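Local coordinates for protein Bd0816 (Bdellovibrio bacteriovorus HD100, PDB 5CER) that probably works as a serine-type D-Ala-D-Ala carboxypeptidase of the peptidase S13 family, cleaving the terminal D-alanine from peptidoglycan stem peptides, at residues Ser6-Lys11 and Gly17-Glu22; Glu45-Asp50 and Trp224-Thr229; Thr60-Ala63 and Met67-His70; Ser304-Phe309 and Met317-Gly322. The protein carries 2 engineered substitutions. One frame throughout, in Å; residues are numbered along the deposited sequence.

Interaction 1 (Ser6-Lys11 and Gly17-Glu22); sequences SVCHMK and GKVEGE
G17 sits beside the sulfur of M10, with its N 3.7 Å from M10 SD, and it reaches K11 through a water that accepts from G17 N and donates to K11 O. A second water joins the two segments at K18: it donates to K18 O and accepts from K11 N, while M10 CG packs 3.5 Å from the same K18 carbonyl oxygen. V19 straddles two side chains of the facing strand, its CG1 near C8 SG and its CG2 4.0 Å from M10 SD; I274 of helix 270-286 packs on both C8 and M10. The two segments form an antiparallel hairpin, strand 19-21 forming the outer edge of the large antiparallel sheet and strand 3-11 linking it to strand 339-348. E20 bonds H9 both ways. Its O takes H9 N at 2.8 Å and also lies 3.4 Å above the centre of the H9 imidazole plane, CG of H9 being held between the backbone N and the carbonyl carbon (chi1 45°), which swings the ring across to the neighbouring strand. G21 faces C8 in a non-hydrogen-bonded pair, and its CA comes within 3.1 Å of V7 O in a CA-H...O contact. E22 closes the ladder with V7: V7 N donates to E22 O at 2.9 Å and E22 N to V7 O at 3.0 Å, while the two side chains run side by side and E22 OE2 continues to a salt bridge with K368.

Interaction 2 (Glu45-Asp50 and Trp224-Thr229); sequences EKLGVD and WNLGGT
K46 and L226 meet through both polar and apolar atoms. The polar part is a single hydrogen bond: K46 NZ donates to L226 O over 3.0 Å, approaching in the plane of that carbonyl with a C=O...N angle of 155°. The lysine gets there by stretching away from its helix, CG anti to the backbone N (chi1 -163°), and then bending at chi3. The acceptor lies just before G227, which follows the helix with positive phi and two bonds back into the last turn, one of them from G227 N to W224 O at 3.0 Å, which makes this a Schellman motif. An ammonium group beside the C-terminal end of a helix would probably be favoured by the partial negative charge of the carbonyls gathered there. The lysine itself belongs to the last turn of helix 35-47, so two helix ends are tied together, and helix 228-239 follows in the chain.

The apolar part centres on one methyl, L226 CD2. The K46 chain slides past L226 in the opposite direction, CB and CD each 3.8 Å from that methyl, and L47 CG comes to 4.0 Å from L226 CD2. W42 and A43 of helix 35-47 also pack on L226, burying it. A231 touches the lysine, while L203 packs against L47.

Interaction 3 (Thr60-Ala63 and Met67-His70); sequences TPTA and MDLH
T60 and D68 face each other as an antiparallel hydrogen-bonded pair, and each satisfies the backbone of the other: T60 N donates to D68 O at 2.9 Å, and D68 N returns the bond to T60 O at 2.8 Å. T60 O also receives a CA-H...O contact from M67 CA at 3.4 Å. These bonds close the tip of the hairpin formed by strands 54-61 and 67-72, neighbours in the mixed sheet, with strand 98-104 running along the far side of 67-72. P61 pairs next with M67 at a non-hydrogen-bonded position, where the N-H it lacks is not called for by this ladder. Instead M67 SD settles beside the proline, 3.6 Å from P61 N, its chain bent at chi2 and chi3.

The polar side-chain ends find their partners outside the two segments. T60 OG1 bonds with T193 OG1, and D68 OD1 accepts from N101 N on strand 98-104. T62 turns its hydroxyl (chi1 53°) to N64 OD1, with a weak bond to S66 O besides. That leaves T62 CG2 to meet the D68 carboxylate, 3.4 Å from OD1, the two side chains crossing at about a right angle.

Interaction 4 (Ser304-Phe309 and Met317-Gly322); sequences STIDNF and MIAKTG
T305 and T321 join hydroxyl to hydroxyl, T305 OG1 and T321 OG1 lying 2.8 Å apart; either could be the donor. Both threonines hold OG1 between the backbone N and the carbonyl carbon, chi1 68° in T305 and 53° in T321, and with the side chains running past each other in opposite directions this brings the oxygens together. The same rotation sends T321 CG2 to the neighbouring residue, where it meets I306 CG2 at 3.5 Å. I306 in turn extends its CD1 along the strand, reaching 3.7 Å from A319 O.

Further along, M317 meets F309. The methionine is straight through chi1 and chi2 and bends at chi3, laying its methyl squarely over the phenyl ring: CE is 3.4 Å from the centroid of the F309 ring and only 6° from the normal. It is a CH-pi contact, with M317 SD over the same face at 4.4 Å from that centroid, a Met-aromatic pair. F309 has a further partner in K366, through a cation-pi interaction.

The loop is shaped by an ST turn, S304 OG accepting from I306 N. K320 folds back so that NZ donates to T321 O at 2.7 Å, and NZ also bonds S214 OG and donates to a water. K320-T321-G322 is the KTG sequence carried on the strand beside the active-site cleft in penicillin-binding proteins and serine beta-lactamases, with the 304-309 loop packed along that strand.

Interactions 1 and 4 reach the same antiparallel sheet at different places: 6-11 with 17-22 pairs strands at its edge, whereas 304-309 with 317-322 lays a loop against one of its inner strands. Interaction 4 is the buried one, relying on side chains and a hydroxyl pair, with its centre about 20 Å from that of interaction 1. Interaction 3 is a surface contact; it shares with the partly buried interaction 1 a hairpin's backbone ladder but belongs to another sheet, and its centre is about 60 Å from that of interaction 1, on the opposite side of the chain's centre. Interaction 2, partly buried, has no ladder and joins helix ends 174 residues apart, enclosing interaction 3 in the intervening chain.

Interaction 1 (Ser6-Lys11 and Gly17-Glu22)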
loop_
_atom_site.group_PDB
_atom_site.type_symbol
_atom_site.label_atom_id
_atom_site.label_comp_id
_atom_site.label_asym_id
_atom_site.label_seq_id
_atom_site.Cartn_x
_atom_site.Cartn_y
_atom_site.Cartn_z
ATOM N N SER A 6 -4.239 20.110 -7.262
ATOM C CA SER A 6 -3.236 20.882 -6.559
ATOM C C SER A 6 -1.883 20.138 -6.577
ATOM O O SER A 6 -1.842 18.908 -6.456
ATOM C CB SER A 6 -3.683 21.002 -5.111
ATOM O OG SER A 6 -2.887 21.929 -4.437
ATOM N N VAL A 7 -0.791 20.894 -6.700
ATOM C CA VAL A 7 0.557 20.386 -6.534
ATOM C C VAL A 7 1.354 21.355 -5.662
ATOM O O VAL A 7 1.305 22.555 -5.882
ATOM C CB VAL A 7 1.245 20.216 -7.914
ATOM C CG1 VAL A 7 2.738 19.880 -7.777
ATOM C CG2 VAL A 7 0.582 19.113 -8.700
ATOM N N CYS A 8 2.172 20.831 -4.746
ATOM C CA CYS A 8 3.082 21.628 -3.954
ATOM C C CYS A 8 4.450 21.011 -3.955
ATOM O O CYS A 8 4.576 19.802 -3.878
ATOM C CB CYS A 8 2.658 21.612 -2.511
ATOM S SG CYS A 8 1.368 22.772 -2.217
ATOM N N HIS A 9 5.469 21.865 -3.859
ATOM C CA HIS A 9 6.765 21.418 -3.456
ATOM C C HIS A 9 7.601 22.470 -2.765
ATOM O O HIS A 9 7.433 23.667 -2.982
ATOM C CB HIS A 9 7.485 20.793 -4.648
ATOM C CG HIS A 9 7.365 21.592 -5.904
ATOM N ND1 HIS A 9 6.544 21.223 -6.956
ATOM C CD2 HIS A 9 7.972 22.734 -6.271
ATOM C CE1 HIS A 9 6.631 22.128 -7.901
ATOM N NE2 HIS A 9 7.500 23.043 -7.514
ATOM N N MET A 10 8.529 21.984 -1.935
ATOM C CA MET A 10 9.299 22.814 -1.037
ATOM C C MET A 10 10.623 22.078 -0.821
ATOM O O MET A 10 10.628 20.873 -0.620
ATOM C CB MET A 10 8.524 22.985 0.288
ATOM C CG MET A 10 9.218 23.887 1.296
ATOM S SD MET A 10 8.237 24.083 2.778
ATOM C CE MET A 10 8.572 22.534 3.613
ATOM N N LYS A 11 11.743 22.820 -0.829
ATOM C CA LYS A 11 12.991 22.246 -0.506
ATOM C C LYS A 11 13.096 21.856 0.977
ATOM O O LYS A 11 12.621 22.564 1.856
ATOM C CB LYS A 11 14.080 23.212 -0.816
ATOM C CG LYS A 11 15.434 22.548 -0.718
ATOM C CD LYS A 11 16.555 23.431 -1.168
ATOM C CE LYS A 11 17.866 22.668 -1.046
ATOM N NZ LYS A 11 18.909 23.538 -1.622
ATOM N N GLY A 17 10.522 26.800 3.770
ATOM C CA GLY A 17 10.614 28.021 2.978
ATOM C C GLY A 17 9.694 28.142 1.748
ATOM O O GLY A 17 8.480 28.059 1.835
ATOM N N LYS A 18 10.277 28.456 0.608
ATOM C CA LYS A 18 9.500 28.758 -0.586
ATOM C C LYS A 18 8.709 27.520 -1.046
ATOM O O LYS A 18 9.265 26.426 -1.121
ATOM C CB LYS A 18 10.414 29.207 -1.720
ATOM C CG LYS A 18 9.666 29.461 -3.027
ATOM C CD LYS A 18 10.514 30.205 -4.008
ATOM C CE LYS A 18 11.587 29.314 -4.583
ATOM N NZ LYS A 18 12.543 30.202 -5.321
ATOM N N VAL A 19 7.415 27.711 -1.324
ATOM C CA VAL A 19 6.569 26.680 -1.887
ATOM C C VAL A 19 6.047 27.088 -3.256
ATOM O O VAL A 19 5.578 28.172 -3.451
ATOM C CB VAL A 19 5.341 26.406 -1.027
ATOM C CG1 VAL A 19 4.570 25.222 -1.633
ATOM C CG2 VAL A 19 5.765 26.147 0.404
ATOM N N GLU A 20 6.150 26.179 -4.198
ATOM C CA GLU A 20 5.681 26.379 -5.581
ATOM C C GLU A 20 4.890 25.154 -6.005
ATOM O O GLU A 20 4.876 24.160 -5.313
ATOM C CB GLU A 20 6.870 26.679 -6.546
ATOM C CG GLU A 20 7.423 28.071 -6.327
ATOM C CD GLU A 20 8.594 28.468 -7.236
ATOM O OE1 GLU A 20 9.426 27.619 -7.560
ATOM O OE2 GLU A 20 8.668 29.653 -7.605
ATOM N N GLY A 21 4.228 25.256 -7.147
ATOM C CA GLY A 21 3.332 24.194 -7.619
ATOM C C GLY A 21 2.261 24.647 -8.581
ATOM O O GLY A 21 2.487 25.496 -9.406
ATOM N N GLU A 22 1.077 24.106 -8.414
ATOM C CA GLU A 22 -0.030 24.344 -9.290
ATOM C C GLU A 22 -1.283 24.365 -8.483
ATOM O O GLU A 22 -1.433 23.590 -7.565
ATOM C CB GLU A 22 -0.178 23.172 -10.268
ATOM C CG GLU A 22 1.002 22.880 -11.186
ATOM C CD GLU A 22 0.738 21.622 -12.012
ATOM O OE1 GLU A 22 -0.432 21.391 -12.428
ATOM O OE2 GLU A 22 1.695 20.850 -12.225
HETATM O O HOH W 1 11.788 25.715 -0.754
HETATM O O HOH W 2 12.069 25.282 1.902
#

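Interaction 2 (Glu45-Asp50 and Trp224-Thr229)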
loop_
_atom_site.group_PDB
_atom_site.type_symbol
_atom_site.label_atom_id
_atom_site.label_comp_id
_atom_site.label_asym_id
_atom_site.label_seq_id
_atom_site.Cartn_x
_atom_site.Cartn_y
_atom_site.Cartn_z
ATOM N N GLU A 45 4.091 11.493 17.342
ATOM C CA GLU A 45 4.063 12.562 18.327
ATOM C C GLU A 45 3.486 12.131 19.683
ATOM O O GLU A 45 4.039 12.483 20.715
ATOM C CB GLU A 45 3.285 13.740 17.802
ATOM C CG GLU A 45 3.420 14.967 18.674
ATOM C CD GLU A 45 2.679 16.142 18.089
ATOM O OE1 GLU A 45 3.139 16.663 17.032
ATOM O OE2 GLU A 45 1.633 16.527 18.657
ATOM N N LYS A 46 2.395 11.390 19.684
ATOM C CA LYS A 46 1.779 11.029 20.919
ATOM C C LYS A 46 2.435 9.857 21.620
ATOM O O LYS A 46 2.550 9.874 22.849
ATOM C CB LYS A 46 0.290 10.721 20.737
ATOM C CG LYS A 46 -0.451 10.755 22.060
ATOM C CD LYS A 46 -1.948 10.742 21.909
ATOM C CE LYS A 46 -2.524 12.156 21.932
ATOM N NZ LYS A 46 -3.968 12.129 21.593
ATOM N N LEU A 47 2.820 8.848 20.862
ATOM C CA LEU A 47 3.380 7.606 21.432
ATOM C C LEU A 47 4.915 7.542 21.502
ATOM O O LEU A 47 5.447 6.921 22.399
ATOM C CB LEU A 47 2.892 6.372 20.658
ATOM C CG LEU A 47 1.369 6.220 20.598
ATOM C CD1 LEU A 47 0.987 5.037 19.739
ATOM C CD2 LEU A 47 0.784 6.075 22.000
ATOM N N GLY A 48 5.608 8.191 20.576
ATOM C CA GLY A 48 7.066 8.126 20.479
ATOM C C GLY A 48 7.413 7.154 19.366
ATOM O O GLY A 48 6.762 6.087 19.219
ATOM N N VAL A 49 8.443 7.496 18.598
ATOM C CA VAL A 49 8.791 6.728 17.405
ATOM C C VAL A 49 9.087 5.225 17.662
ATOM O O VAL A 49 8.822 4.374 16.793
ATOM C CB VAL A 49 9.976 7.371 16.663
ATOM C CG1 VAL A 49 11.250 7.303 17.514
ATOM C CG2 VAL A 49 10.194 6.733 15.303
ATOM N N ASP A 50 9.671 4.926 18.818
ATOM C CA ASP A 50 10.058 3.548 19.149
ATOM C C ASP A 50 9.104 2.885 20.155
ATOM O O ASP A 50 9.437 1.877 20.742
ATOM C CB ASP A 50 11.513 3.512 19.624
ATOM C CG ASP A 50 12.497 3.648 18.485
ATOM O OD1 ASP A 50 12.180 3.196 17.359
ATOM O OD2 ASP A 50 13.611 4.192 18.679
ATOM N N TRP A 224 -8.401 5.583 16.177
ATOM C CA TRP A 224 -9.269 5.345 17.363
ATOM C C TRP A 224 -8.452 5.251 18.637
ATOM O O TRP A 224 -8.814 5.867 19.619
ATOM C CB TRP A 224 -10.194 4.099 17.235
ATOM C CG TRP A 224 -11.076 4.173 16.062
ATOM C CD1 TRP A 224 -11.727 5.267 15.596
ATOM C CD2 TRP A 224 -11.381 3.134 15.174
ATOM N NE1 TRP A 224 -12.413 4.979 14.473
ATOM C CE2 TRP A 224 -12.231 3.663 14.192
ATOM C CE3 TRP A 224 -11.051 1.780 15.123
ATOM C CZ2 TRP A 224 -12.754 2.889 13.145
ATOM C CZ3 TRP A 224 -11.573 1.003 14.081
ATOM C CH2 TRP A 224 -12.406 1.566 13.104
ATOM N N ASN A 225 -7.338 4.517 18.589
ATOM C CA ASN A 225 -6.439 4.367 19.737
ATOM C C ASN A 225 -5.904 5.676 20.228
ATOM O O ASN A 225 -5.744 5.842 21.435
ATOM C CB ASN A 225 -5.225 3.495 19.407
ATOM C CG ASN A 225 -5.569 2.025 19.299
ATOM O OD1 ASN A 225 -6.677 1.617 19.564
ATOM N ND2 ASN A 225 -4.592 1.226 18.881
ATOM N N LEU A 226 -5.639 6.611 19.310
ATOM C CA LEU A 226 -5.145 7.938 19.702
ATOM C C LEU A 226 -6.239 8.879 20.235
ATOM O O LEU A 226 -5.915 10.007 20.659
ATOM C CB LEU A 226 -4.349 8.598 18.562
ATOM C CG LEU A 226 -3.076 7.811 18.226
ATOM C CD1 LEU A 226 -2.537 8.143 16.822
ATOM C CD2 LEU A 226 -1.983 7.989 19.274
ATOM N N GLY A 227 -7.504 8.465 20.169
ATOM C CA GLY A 227 -8.595 9.281 20.658
ATOM C C GLY A 227 -9.632 9.677 19.650
ATOM O O GLY A 227 -10.581 10.375 19.985
ATOM N N GLY A 228 -9.494 9.252 18.403
ATOM C CA GLY A 228 -10.501 9.580 17.371
ATOM C C GLY A 228 -10.518 11.041 16.997
ATOM O O GLY A 228 -9.554 11.790 17.234
ATOM N N THR A 229 -11.631 11.452 16.419
ATOM C CA THR A 229 -11.748 12.749 15.783
ATOM C C THR A 229 -11.514 13.940 16.725
ATOM O O THR A 229 -10.810 14.912 16.367
ATOM C CB THR A 229 -13.070 12.842 15.040
ATOM O OG1 THR A 229 -13.110 11.737 14.126
ATOM C CG2 THR A 229 -13.157 14.133 14.233
#

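Interaction 3 (Thr60-Ala63 and Met67-His70)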
loop_
_atom_site.group_PDB
_atom_site.type_symbol
_atom_site.label_atom_id
_atom_site.label_comp_id
_atom_site.label_asym_id
_atom_site.label_seq_id
_atom_site.Cartn_x
_atom_site.Cartn_y
_atom_site.Cartn_z
ATOM N N THR A 60 -1.852 -19.107 34.341
ATOM C CA THR A 60 -2.079 -19.759 35.619
ATOM C C THR A 60 -2.232 -21.267 35.390
ATOM O O THR A 60 -3.108 -21.669 34.639
ATOM C CB THR A 60 -3.357 -19.177 36.289
ATOM O OG1 THR A 60 -3.268 -17.751 36.387
ATOM C CG2 THR A 60 -3.602 -19.784 37.661
ATOM N N PRO A 61 -1.407 -22.104 36.059
ATOM C CA PRO A 61 -1.597 -23.556 35.920
ATOM C C PRO A 61 -2.948 -24.094 36.417
ATOM O O PRO A 61 -3.457 -23.653 37.469
ATOM C CB PRO A 61 -0.458 -24.177 36.743
ATOM C CG PRO A 61 0.385 -23.070 37.248
ATOM C CD PRO A 61 -0.239 -21.759 36.908
ATOM N N THR A 62 -3.527 -24.985 35.616
ATOM C CA THR A 62 -4.697 -25.764 35.979
ATOM C C THR A 62 -4.271 -27.144 36.461
ATOM O O THR A 62 -3.195 -27.614 36.119
ATOM C CB THR A 62 -5.655 -25.952 34.783
ATOM O OG1 THR A 62 -4.959 -26.488 33.648
ATOM C CG2 THR A 62 -6.311 -24.643 34.394
ATOM N N ALA A 63 -5.128 -27.791 37.249
ATOM C CA ALA A 63 -4.842 -29.112 37.828
ATOM C C ALA A 63 -4.486 -30.212 36.801
ATOM O O ALA A 63 -3.716 -31.129 37.114
ATOM C CB ALA A 63 -6.017 -29.555 38.691
ATOM N N MET A 67 -2.697 -24.485 31.011
ATOM C CA MET A 67 -2.742 -23.142 31.550
ATOM C C MET A 67 -4.122 -22.504 31.318
ATOM O O MET A 67 -4.806 -22.830 30.365
ATOM C CB MET A 67 -1.667 -22.270 30.881
ATOM C CG MET A 67 -0.205 -22.582 31.200
ATOM S SD MET A 67 0.252 -22.603 32.941
ATOM C CE MET A 67 1.879 -21.893 33.009
ATOM N N ASP A 68 -4.567 -21.691 32.261
ATOM C CA ASP A 68 -5.530 -20.638 31.977
ATOM C C ASP A 68 -4.699 -19.425 31.526
ATOM O O ASP A 68 -3.561 -19.232 31.978
ATOM C CB ASP A 68 -6.378 -20.255 33.196
ATOM C CG ASP A 68 -7.445 -21.318 33.577
ATOM O OD1 ASP A 68 -7.813 -22.144 32.739
ATOM O OD2 ASP A 68 -7.893 -21.319 34.743
ATOM N N LEU A 69 -5.280 -18.628 30.640
ATOM C CA LEU A 69 -4.647 -17.445 30.104
ATOM C C LEU A 69 -5.634 -16.249 30.144
ATOM O O LEU A 69 -6.737 -16.320 29.594
ATOM C CB LEU A 69 -4.222 -17.707 28.659
ATOM C CG LEU A 69 -3.702 -16.537 27.819
ATOM C CD1 LEU A 69 -2.658 -15.706 28.564
ATOM C CD2 LEU A 69 -3.075 -17.102 26.561
ATOM N N HIS A 70 -5.227 -15.153 30.776
ATOM C CA HIS A 70 -5.928 -13.880 30.622
ATOM C C HIS A 70 -5.031 -12.924 29.830
ATOM O O HIS A 70 -3.895 -12.653 30.242
ATOM C CB HIS A 70 -6.288 -13.245 31.973
ATOM C CG HIS A 70 -6.975 -11.929 31.830
ATOM N ND1 HIS A 70 -8.248 -11.814 31.318
ATOM C CD2 HIS A 70 -6.553 -10.665 32.080
ATOM C CE1 HIS A 70 -8.589 -10.537 31.264
ATOM N NE2 HIS A 70 -7.588 -9.817 31.741
#

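Interaction 4 (Ser304-Phe309 and Met317-Gly322)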
loop_
_atom_site.group_PDB
_atom_site.type_symbol
_atom_site.label_atom_id
_atom_site.label_comp_id
_atom_site.label_asym_id
_atom_site.label_seq_id
_atom_site.Cartn_x
_atom_site.Cartn_y
_atom_site.Cartn_z
ATOM N N SER A 304 5.477 -3.066 -1.371
ATOM C CA SER A 304 4.874 -1.722 -1.174
ATOM C C SER A 304 4.129 -1.333 -2.419
ATOM O O SER A 304 4.366 -1.906 -3.501
ATOM C CB SER A 304 5.939 -0.665 -0.860
ATOM O OG SER A 304 6.554 -0.141 -2.040
ATOM N N THR A 305 3.305 -0.323 -2.294
ATOM C CA THR A 305 2.584 0.179 -3.454
ATOM C C THR A 305 3.431 0.975 -4.467
ATOM O O THR A 305 2.880 1.383 -5.493
ATOM C CB THR A 305 1.407 1.109 -3.062
ATOM O OG1 THR A 305 1.930 2.313 -2.505
ATOM C CG2 THR A 305 0.418 0.408 -2.115
ATOM N N ILE A 306 4.703 1.265 -4.176
ATOM C CA ILE A 306 5.565 1.939 -5.126
ATOM C C ILE A 306 6.770 1.089 -5.512
ATOM O O ILE A 306 7.766 1.625 -5.962
ATOM C CB ILE A 306 6.006 3.296 -4.620
ATOM C CG1 ILE A 306 6.792 3.181 -3.301
ATOM C CG2 ILE A 306 4.779 4.214 -4.476
ATOM C CD1 ILE A 306 7.375 4.496 -2.787
ATOM N N ASP A 307 6.641 -0.230 -5.369
ATOM C CA ASP A 307 7.546 -1.185 -5.947
ATOM C C ASP A 307 7.836 -0.930 -7.442
ATOM O O ASP A 307 8.949 -1.113 -7.897
ATOM C CB ASP A 307 6.933 -2.601 -5.745
ATOM C CG ASP A 307 7.827 -3.752 -6.279
ATOM O OD1 ASP A 307 9.097 -3.578 -6.407
ATOM O OD2 ASP A 307 7.219 -4.836 -6.564
ATOM N N ASN A 308 6.818 -0.537 -8.206
ATOM C CA ASN A 308 6.917 -0.365 -9.670
ATOM C C ASN A 308 6.656 1.064 -10.124
ATOM O O ASN A 308 6.118 1.312 -11.204
ATOM C CB ASN A 308 5.931 -1.326 -10.314
ATOM C CG ASN A 308 6.236 -2.753 -9.966
ATOM O OD1 ASN A 308 7.355 -3.185 -10.085
ATOM N ND2 ASN A 308 5.255 -3.463 -9.465
ATOM N N PHE A 309 7.061 2.006 -9.284
ATOM C CA PHE A 309 7.024 3.419 -9.606
ATOM C C PHE A 309 8.318 3.668 -10.387
ATOM O O PHE A 309 9.316 4.102 -9.838
ATOM C CB PHE A 309 7.003 4.236 -8.314
ATOM C CG PHE A 309 6.531 5.616 -8.494
ATOM C CD1 PHE A 309 7.337 6.577 -9.082
ATOM C CD2 PHE A 309 5.252 5.981 -8.048
ATOM C CE1 PHE A 309 6.875 7.889 -9.230
ATOM C CE2 PHE A 309 4.795 7.275 -8.201
ATOM C CZ PHE A 309 5.610 8.237 -8.791
ATOM N N MET A 317 12.944 8.476 -4.459
ATOM C CA MET A 317 11.742 9.073 -3.954
ATOM C C MET A 317 11.299 8.266 -2.754
ATOM O O MET A 317 11.263 7.007 -2.808
ATOM C CB MET A 317 10.612 9.099 -5.022
ATOM C CG MET A 317 9.297 9.710 -4.552
ATOM S SD MET A 317 8.012 9.634 -5.827
ATOM C CE MET A 317 7.583 7.896 -5.799
ATOM N N ILE A 318 10.901 8.999 -1.713
ATOM C CA ILE A 318 10.234 8.454 -0.576
ATOM C C ILE A 318 8.805 8.949 -0.675
ATOM O O ILE A 318 8.609 10.125 -0.829
ATOM C CB ILE A 318 10.852 8.968 0.710
ATOM C CG1 ILE A 318 12.280 8.457 0.840
ATOM C CG2 ILE A 318 10.039 8.495 1.917
ATOM C CD1 ILE A 318 13.168 9.270 1.727
ATOM N N ALA A 319 7.802 8.066 -0.595
ATOM C CA ALA A 319 6.431 8.512 -0.821
ATOM C C ALA A 319 5.379 7.565 -0.329
ATOM O O ALA A 319 5.603 6.343 -0.101
ATOM C CB ALA A 319 6.220 8.764 -2.299
ATOM N N LYS A 320 4.199 8.152 -0.191
ATOM C CA LYS A 320 2.929 7.428 0.097
ATOM C C LYS A 320 1.931 7.724 -1.029
ATOM O O LYS A 320 1.791 8.881 -1.408
ATOM C CB LYS A 320 2.378 7.911 1.434
ATOM C CG LYS A 320 1.064 7.304 1.842
ATOM C CD LYS A 320 1.236 5.888 2.374
ATOM C CE LYS A 320 -0.072 5.120 2.402
ATOM N NZ LYS A 320 -0.409 4.670 1.028
ATOM N N THR A 321 1.275 6.664 -1.516
ATOM C CA THR A 321 0.247 6.777 -2.528
ATOM C C THR A 321 -1.116 6.881 -1.924
ATOM O O THR A 321 -1.343 6.543 -0.748
ATOM C CB THR A 321 0.215 5.543 -3.415
ATOM O OG1 THR A 321 0.103 4.381 -2.608
ATOM C CG2 THR A 321 1.472 5.459 -4.300
ATOM N N GLY A 322 -2.063 7.268 -2.754
ATOM C CA GLY A 322 -3.464 7.263 -2.366
ATOM C C GLY A 322 -4.381 7.030 -3.536
ATOM O O GLY A 322 -4.152 7.553 -4.646
HETATM O O HOH W 3 1.984 3.316 -0.238
#